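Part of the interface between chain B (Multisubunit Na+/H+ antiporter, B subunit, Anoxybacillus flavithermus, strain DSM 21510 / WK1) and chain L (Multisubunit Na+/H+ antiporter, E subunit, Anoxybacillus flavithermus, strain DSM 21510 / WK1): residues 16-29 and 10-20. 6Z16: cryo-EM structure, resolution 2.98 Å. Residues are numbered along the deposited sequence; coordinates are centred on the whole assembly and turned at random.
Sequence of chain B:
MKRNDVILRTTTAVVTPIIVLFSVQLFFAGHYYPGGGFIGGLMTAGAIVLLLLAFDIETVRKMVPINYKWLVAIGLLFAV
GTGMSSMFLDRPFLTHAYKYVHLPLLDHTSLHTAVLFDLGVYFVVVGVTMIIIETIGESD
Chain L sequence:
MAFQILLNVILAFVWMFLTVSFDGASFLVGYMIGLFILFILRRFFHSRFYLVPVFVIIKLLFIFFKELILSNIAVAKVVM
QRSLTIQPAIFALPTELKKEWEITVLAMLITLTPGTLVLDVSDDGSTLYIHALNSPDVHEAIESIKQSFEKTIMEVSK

Chain B, residues 16-29: TPIIVLFSVQLFFA
Chain L (10-20) ILAFVWMFLTV

The centre of this contact is a pair of interlocking side chains, Leu B21 and Trp L15. Each sits as a knob in a hole of the other helix. Leu B21 lies among Leu L11, Val L14, Trp L15 and Leu L18. Leu B21 CD2 is 3.7 Å from Val L14 CG1 and 3.8 Å from Trp L15 CE3. Leu B21 CB is 4.2 Å from Leu L18 CD2. The chi1 of Leu B21 is -94°, between wells, and its chi2 is 84°. Trp L15, chi1 t and chi2 -100°, lies among Leu B21, Val B24, Gln B25 and Phe B28. For both knobs the CA-to-CB bond points sideways, and the end of the side chain comes nearer to the partner.

The chain B helix begins earlier in the chain and runs through 16 to 28, with a kink where the N atoms of Pro B17 and Ile B18 lack bonds to the preceding turn. Ala B29 leaves helical geometry at phi/psi -94/28. The chain L stretch enters already helical, and Thr L19 is extended at phi/psi -100/-175. The N-to-C directions differ by 41°, with a signed crossing angle of -41°. The closest approach of the helix axes is 11.1 Å. The CA atoms of Leu B21 and Trp L15 are 7.1 Å apart. The CA atoms of Pro B17 and Leu L11 are 8.4 Å apart, and those of Gln B25 and Leu L18 8.0 Å.

The apolar packing continues toward both ends. At the N-terminal end, Pro B17 CB is 4.3 Å from Leu L11 CD2; Leu L11 is m, t. Ile B18 is t, p, and Ile B18 CD1 is 4.4 Å from Val L14 CG1, with Val L14 in t. Further along, Val B24, also t, places CG1 3.7 Å from Trp L15 CH2. Phe B28, chi1 m and chi2 -17°, presents its ring edge: Phe B28 CD2 is 4.0 Å from Trp L15 CZ2.

Polar atoms come close without hydrogen bonding across the contact. Leu B21 O is 3.5 Å from Trp L15 CZ3, at the indole edge and near its plane. Leu B21 O accepts the helical bond from Gln B25 N at 2.9 Å. Gln B25 is t, p with chi3 40°. Gln B25 CB is 3.8 Å from Leu L18 CD2; Leu L18 is t, p. Gln B25 OE1 is 3.3 Å from Trp L15 CH2 and 3.3 Å from Thr L19 CG2, both carbons that offer no conventional donor. Thr L19, chi1 p, thus meets the glutamine through its methyl group. The two stretches bury 501 Å² in total.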

# COMPACT_ATOMS: atom_id res chain seq x y z
N THR B 16 15.13 6.35 -18.35
CA THR B 16 14.81 7.71 -17.89
C THR B 16 14.13 7.81 -16.51
O THR B 16 14.54 8.70 -15.74
CB THR B 16 13.99 8.41 -18.99
OG1 THR B 16 14.74 8.40 -20.22
CG2 THR B 16 13.68 9.84 -18.63
N PRO B 17 13.16 6.95 -16.11
CA PRO B 17 12.63 7.08 -14.74
C PRO B 17 13.62 6.84 -13.62
O PRO B 17 13.52 7.51 -12.59
CB PRO B 17 11.51 6.02 -14.70
CG PRO B 17 11.09 5.90 -16.06
CD PRO B 17 12.31 6.03 -16.88
N ILE B 18 14.60 5.96 -13.79
CA ILE B 18 15.51 5.76 -12.67
C ILE B 18 16.53 6.90 -12.58
O ILE B 18 16.97 7.25 -11.49
CB ILE B 18 16.16 4.36 -12.73
CG1 ILE B 18 16.85 4.04 -11.40
CG2 ILE B 18 17.16 4.23 -13.85
CD1 ILE B 18 15.91 4.07 -10.23
N ILE B 19 16.83 7.56 -13.71
CA ILE B 19 17.65 8.77 -13.66
C ILE B 19 16.89 9.90 -12.97
O ILE B 19 17.47 10.64 -12.16
CB ILE B 19 18.08 9.19 -15.08
CG1 ILE B 19 18.86 8.08 -15.77
CG2 ILE B 19 18.98 10.41 -15.02
CD1 ILE B 19 19.15 8.38 -17.21
N VAL B 20 15.59 10.02 -13.24
CA VAL B 20 14.81 11.09 -12.62
C VAL B 20 14.64 10.84 -11.12
O VAL B 20 14.79 11.78 -10.31
CB VAL B 20 13.46 11.26 -13.34
CG1 VAL B 20 12.60 12.28 -12.63
CG2 VAL B 20 13.69 11.72 -14.76
N LEU B 21 14.37 9.59 -10.71
CA LEU B 21 14.32 9.27 -9.28
C LEU B 21 15.67 9.49 -8.61
O LEU B 21 15.72 9.94 -7.46
CB LEU B 21 13.89 7.82 -9.03
CG LEU B 21 12.44 7.40 -8.76
CD1 LEU B 21 11.62 7.21 -9.99
CD2 LEU B 21 12.42 6.15 -7.92
N PHE B 22 16.76 9.19 -9.31
CA PHE B 22 18.08 9.40 -8.72
C PHE B 22 18.38 10.88 -8.54
O PHE B 22 18.94 11.27 -7.51
CB PHE B 22 19.14 8.72 -9.59
CG PHE B 22 20.53 8.89 -9.08
CD1 PHE B 22 20.90 8.37 -7.85
CD2 PHE B 22 21.50 9.51 -9.85
CE1 PHE B 22 22.18 8.51 -7.37
CE2 PHE B 22 22.79 9.65 -9.38
CZ PHE B 22 23.13 9.15 -8.14
N SER B 23 17.97 11.72 -9.49
CA SER B 23 18.22 13.15 -9.36
C SER B 23 17.36 13.77 -8.26
O SER B 23 17.84 14.62 -7.49
CB SER B 23 17.97 13.85 -10.69
OG SER B 23 16.60 13.80 -11.03
N VAL B 24 16.10 13.34 -8.14
CA VAL B 24 15.23 13.86 -7.08
C VAL B 24 15.71 13.38 -5.71
O VAL B 24 15.67 14.13 -4.73
CB VAL B 24 13.77 13.47 -7.37
CG1 VAL B 24 12.86 13.81 -6.23
CG2 VAL B 24 13.29 14.19 -8.62
N GLN B 25 16.22 12.15 -5.64
CA GLN B 25 16.76 11.65 -4.38
C GLN B 25 18.06 12.36 -4.00
O GLN B 25 18.32 12.59 -2.82
CB GLN B 25 16.97 10.14 -4.47
CG GLN B 25 17.51 9.50 -3.21
CD GLN B 25 16.60 9.69 -2.03
OE1 GLN B 25 15.38 9.60 -2.15
NE2 GLN B 25 17.18 9.95 -0.87
N LEU B 26 18.89 12.71 -5.00
CA LEU B 26 20.05 13.56 -4.73
C LEU B 26 19.64 14.93 -4.22
O LEU B 26 20.30 15.50 -3.35
CB LEU B 26 20.90 13.71 -6.00
CG LEU B 26 21.79 12.56 -6.45
CD1 LEU B 26 22.37 12.89 -7.81
CD2 LEU B 26 22.88 12.35 -5.42
N PHE B 27 18.55 15.47 -4.75
CA PHE B 27 18.12 16.80 -4.34
C PHE B 27 17.53 16.81 -2.93
O PHE B 27 17.84 17.71 -2.14
CB PHE B 27 17.14 17.36 -5.35
CG PHE B 27 16.54 18.65 -4.93
CD1 PHE B 27 17.33 19.78 -4.82
CD2 PHE B 27 15.20 18.75 -4.65
CE1 PHE B 27 16.79 20.97 -4.42
CE2 PHE B 27 14.65 19.94 -4.25
CZ PHE B 27 15.45 21.05 -4.13
N PHE B 28 16.68 15.84 -2.60
CA PHE B 28 15.99 15.87 -1.31
C PHE B 28 16.92 15.53 -0.15
O PHE B 28 16.70 16.01 0.97
CB PHE B 28 14.80 14.92 -1.30
CG PHE B 28 13.60 15.42 -2.05
CD1 PHE B 28 13.48 16.76 -2.37
CD2 PHE B 28 12.59 14.55 -2.42
CE1 PHE B 28 12.38 17.22 -3.06
CE2 PHE B 28 11.48 15.01 -3.10
CZ PHE B 28 11.38 16.34 -3.42
N ALA B 29 17.94 14.72 -0.38
CA ALA B 29 18.85 14.29 0.68
C ALA B 29 20.09 15.17 0.78
O ALA B 29 21.14 14.69 1.22
CB ALA B 29 19.26 12.83 0.47
N ILE L 10 4.13 0.91 -8.96
CA ILE L 10 5.41 0.24 -8.76
C ILE L 10 6.56 1.25 -8.76
O ILE L 10 7.58 1.02 -8.10
CB ILE L 10 5.62 -0.90 -9.78
CG1 ILE L 10 5.66 -0.43 -11.24
CG2 ILE L 10 4.54 -1.97 -9.61
CD1 ILE L 10 7.05 -0.26 -11.82
N LEU L 11 6.41 2.40 -9.43
CA LEU L 11 7.41 3.45 -9.28
C LEU L 11 7.37 4.08 -7.89
O LEU L 11 8.41 4.49 -7.37
CB LEU L 11 7.26 4.54 -10.34
CG LEU L 11 7.70 4.24 -11.76
CD1 LEU L 11 7.44 5.42 -12.66
CD2 LEU L 11 9.16 3.88 -11.79
N ALA L 12 6.19 4.17 -7.28
CA ALA L 12 6.12 4.58 -5.88
C ALA L 12 6.78 3.55 -4.97
O ALA L 12 7.41 3.92 -3.97
CB ALA L 12 4.68 4.81 -5.47
N PHE L 13 6.67 2.26 -5.32
CA PHE L 13 7.39 1.22 -4.59
C PHE L 13 8.91 1.38 -4.73
O PHE L 13 9.65 1.20 -3.76
CB PHE L 13 6.96 -0.16 -5.07
CG PHE L 13 5.60 -0.58 -4.60
CD1 PHE L 13 5.03 0.00 -3.48
CD2 PHE L 13 4.89 -1.55 -5.28
CE1 PHE L 13 3.78 -0.39 -3.04
CE2 PHE L 13 3.65 -1.94 -4.85
CZ PHE L 13 3.09 -1.36 -3.74
N VAL L 14 9.37 1.71 -5.94
CA VAL L 14 10.80 1.93 -6.17
C VAL L 14 11.29 3.16 -5.40
O VAL L 14 12.40 3.16 -4.86
CB VAL L 14 11.08 2.04 -7.69
CG1 VAL L 14 12.52 2.42 -7.97
CG2 VAL L 14 10.80 0.72 -8.36
N TRP L 15 10.44 4.19 -5.30
CA TRP L 15 10.80 5.35 -4.49
C TRP L 15 10.88 5.01 -3.01
O TRP L 15 11.76 5.52 -2.30
CB TRP L 15 9.81 6.50 -4.71
CG TRP L 15 10.18 7.69 -3.89
CD1 TRP L 15 9.64 8.07 -2.69
CD2 TRP L 15 11.20 8.65 -4.18
NE1 TRP L 15 10.26 9.21 -2.23
CE2 TRP L 15 11.22 9.58 -3.13
CE3 TRP L 15 12.10 8.80 -5.24
CZ2 TRP L 15 12.10 10.65 -3.11
CZ3 TRP L 15 12.97 9.87 -5.22
CH2 TRP L 15 12.97 10.78 -4.15
N MET L 16 9.96 4.18 -2.52
CA MET L 16 10.02 3.77 -1.12
C MET L 16 11.22 2.87 -0.84
O MET L 16 11.75 2.86 0.27
CB MET L 16 8.74 3.06 -0.71
CG MET L 16 7.51 3.93 -0.68
SD MET L 16 6.03 2.98 -0.28
CE MET L 16 6.30 2.67 1.46
N PHE L 17 11.65 2.11 -1.85
CA PHE L 17 12.81 1.24 -1.72
C PHE L 17 14.13 1.99 -1.87
O PHE L 17 15.15 1.54 -1.34
CB PHE L 17 12.72 0.12 -2.75
CG PHE L 17 13.83 -0.87 -2.68
CD1 PHE L 17 13.87 -1.80 -1.65
CD2 PHE L 17 14.82 -0.89 -3.64
CE1 PHE L 17 14.89 -2.72 -1.58
CE2 PHE L 17 15.84 -1.81 -3.57
CZ PHE L 17 15.88 -2.73 -2.54
N LEU L 18 14.12 3.13 -2.57
CA LEU L 18 15.34 3.89 -2.79
C LEU L 18 15.80 4.56 -1.51
O LEU L 18 17.01 4.78 -1.33
CB LEU L 18 15.10 4.93 -3.89
CG LEU L 18 16.29 5.69 -4.46
CD1 LEU L 18 17.24 4.71 -5.11
CD2 LEU L 18 15.81 6.71 -5.46
N THR L 19 14.88 4.88 -0.61
CA THR L 19 15.20 5.19 0.78
C THR L 19 14.92 3.96 1.63
O THR L 19 14.57 2.89 1.14
CB THR L 19 14.40 6.39 1.27
OG1 THR L 19 13.00 6.09 1.23
CG2 THR L 19 14.67 7.60 0.41
N VAL L 20 15.07 4.11 2.94
CA VAL L 20 14.93 2.99 3.86
C VAL L 20 13.73 3.16 4.78
O VAL L 20 13.58 2.40 5.75
CB VAL L 20 16.22 2.78 4.68
CG1 VAL L 20 17.37 2.43 3.75
CG2 VAL L 20 16.54 4.01 5.50